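Local atomic coordinates of KLLA0C04147p (Kluyveromyces lactis, PDB entry 5H2A), a protein that probably binds and transfers sterols as a member of the OSBP family, the part in this crystal being its ankyrin-repeat domain. Residues R206-C211 / D251-K256. Sequence-based numbering, arbitrary orientation.
Sequences RDILLC and DLELKK
Leu254, on the long C-terminal helix 249-268, lays one methyl against Arg206 and the other against Ile208 and Cys211. Leu254 CD1 lies 3.9 Å from Arg206 CA and against Arg206 CG, while Leu254 CD2 meets Ile208 CG1 at 4.0 Å and Cys211 SG at 3.9 Å. Ile208 crosses Leu254 at a slant and runs its far end on to Glu253, where Ile208 CD1 comes 3.6 Å from Glu253 OE1; it packs against the carboxylate, whose OE2 is held in a salt bridge by Arg212, one turn along the same helix as Ile208. Arg206 closes a Schellman motif after helix 198-204. Its chain bends at chi2 (69°) and brings the guanidinium side-on to Asp251, nearly coplanar with the carboxylate (20° between planes). Arg206 NE reaches Asp251 OD1 at 2.9 Å and NH2 reaches OD2 of the same carboxylate at 3.1 Å, each on a syn lone pair and close to straight. Next along, Asp207 N-caps helix 208-215, its OD1 taking Leu210 N. The contact thus joins the turn between helices 198-204 and 208-215 to the C-terminal helix: Leu254 supplies apolar packing, and the two-pronged salt bridge at its border, with the NH1 bond to Lys204 O, holds the guanidinium in its orientation.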
# COMPACT_ATOMS: atom_id res chain seq x y z
N ARG A 206 -23.49 -13.01 14.94
CA ARG A 206 -22.83 -13.40 16.19
C ARG A 206 -21.45 -13.98 15.94
O ARG A 206 -21.00 -14.88 16.65
CB ARG A 206 -23.68 -14.39 16.99
CG ARG A 206 -24.59 -13.73 17.99
CD ARG A 206 -25.69 -12.98 17.30
NE ARG A 206 -26.59 -12.32 18.25
CZ ARG A 206 -27.71 -11.70 17.88
NH1 ARG A 206 -28.04 -11.67 16.59
NH2 ARG A 206 -28.49 -11.11 18.78
N ASP A 207 -20.76 -13.48 14.92
CA ASP A 207 -19.46 -14.02 14.54
C ASP A 207 -18.42 -13.21 15.30
O ASP A 207 -17.95 -12.18 14.84
CB ASP A 207 -19.28 -13.95 13.02
CG ASP A 207 -18.08 -14.75 12.54
OD1 ASP A 207 -17.15 -14.99 13.36
OD2 ASP A 207 -18.06 -15.16 11.36
N ILE A 208 -18.07 -13.69 16.50
CA ILE A 208 -17.15 -12.96 17.37
C ILE A 208 -15.79 -12.79 16.71
O ILE A 208 -15.20 -11.70 16.73
CB ILE A 208 -17.03 -13.68 18.73
CG1 ILE A 208 -18.35 -13.57 19.49
CG2 ILE A 208 -15.87 -13.10 19.54
CD1 ILE A 208 -18.45 -14.49 20.71
N LEU A 209 -15.28 -13.87 16.13
CA LEU A 209 -13.98 -13.83 15.44
C LEU A 209 -13.92 -12.71 14.40
O LEU A 209 -12.95 -11.94 14.34
CB LEU A 209 -13.71 -15.18 14.76
CG LEU A 209 -12.40 -15.29 13.97
CD1 LEU A 209 -11.22 -15.33 14.93
CD2 LEU A 209 -12.40 -16.50 13.06
N LEU A 210 -14.95 -12.63 13.56
CA LEU A 210 -14.93 -11.65 12.48
C LEU A 210 -15.25 -10.25 12.99
O LEU A 210 -14.68 -9.28 12.50
CB LEU A 210 -15.91 -12.05 11.37
CG LEU A 210 -15.31 -12.93 10.27
CD1 LEU A 210 -14.22 -12.19 9.50
CD2 LEU A 210 -14.74 -14.24 10.86
N CYS A 211 -16.15 -10.12 13.97
CA CYS A 211 -16.38 -8.80 14.55
C CYS A 211 -15.11 -8.23 15.17
O CYS A 211 -14.82 -7.04 15.01
CB CYS A 211 -17.49 -8.86 15.60
SG CYS A 211 -19.10 -9.07 14.85
N ASP A 251 -23.57 -12.60 23.13
CA ASP A 251 -23.97 -11.21 22.97
C ASP A 251 -23.26 -10.31 23.97
O ASP A 251 -22.98 -9.14 23.66
CB ASP A 251 -25.49 -11.08 23.11
CG ASP A 251 -26.22 -11.40 21.81
OD1 ASP A 251 -25.58 -11.99 20.90
OD2 ASP A 251 -27.42 -11.07 21.68
N LEU A 252 -22.96 -10.82 25.16
CA LEU A 252 -22.23 -10.00 26.12
C LEU A 252 -20.84 -9.66 25.59
O LEU A 252 -20.39 -8.51 25.69
CB LEU A 252 -22.12 -10.71 27.47
CG LEU A 252 -21.33 -9.89 28.50
CD1 LEU A 252 -22.02 -8.56 28.72
CD2 LEU A 252 -21.19 -10.65 29.82
N GLU A 253 -20.16 -10.63 24.99
CA GLU A 253 -18.83 -10.35 24.47
C GLU A 253 -18.90 -9.33 23.33
O GLU A 253 -18.08 -8.41 23.27
CB GLU A 253 -18.14 -11.63 24.01
CG GLU A 253 -16.76 -11.35 23.42
CD GLU A 253 -15.87 -12.57 23.37
OE1 GLU A 253 -16.38 -13.70 23.57
OE2 GLU A 253 -14.65 -12.40 23.13
N LEU A 254 -19.88 -9.48 22.43
CA LEU A 254 -20.06 -8.51 21.35
C LEU A 254 -20.36 -7.13 21.90
O LEU A 254 -19.84 -6.13 21.40
CB LEU A 254 -21.19 -8.97 20.42
CG LEU A 254 -20.89 -10.26 19.66
CD1 LEU A 254 -22.17 -10.87 19.03
CD2 LEU A 254 -19.85 -9.96 18.58
N LYS A 255 -21.22 -7.06 22.92
CA LYS A 255 -21.54 -5.76 23.53
C LYS A 255 -20.28 -5.09 24.07
O LYS A 255 -20.04 -3.90 23.83
CB LYS A 255 -22.59 -5.96 24.62
CG LYS A 255 -22.79 -4.80 25.58
CD LYS A 255 -24.09 -5.00 26.38
CE LYS A 255 -24.17 -4.10 27.61
NZ LYS A 255 -23.57 -4.74 28.83
N LYS A 256 -19.46 -5.85 24.82
CA LYS A 256 -18.24 -5.28 25.39
C LYS A 256 -17.28 -4.81 24.30
O LYS A 256 -16.66 -3.75 24.42
CB LYS A 256 -17.55 -6.31 26.29
CG LYS A 256 -18.27 -6.57 27.61
CD LYS A 256 -17.38 -7.35 28.58
CE LYS A 256 -18.20 -8.02 29.68
NZ LYS A 256 -18.90 -7.01 30.53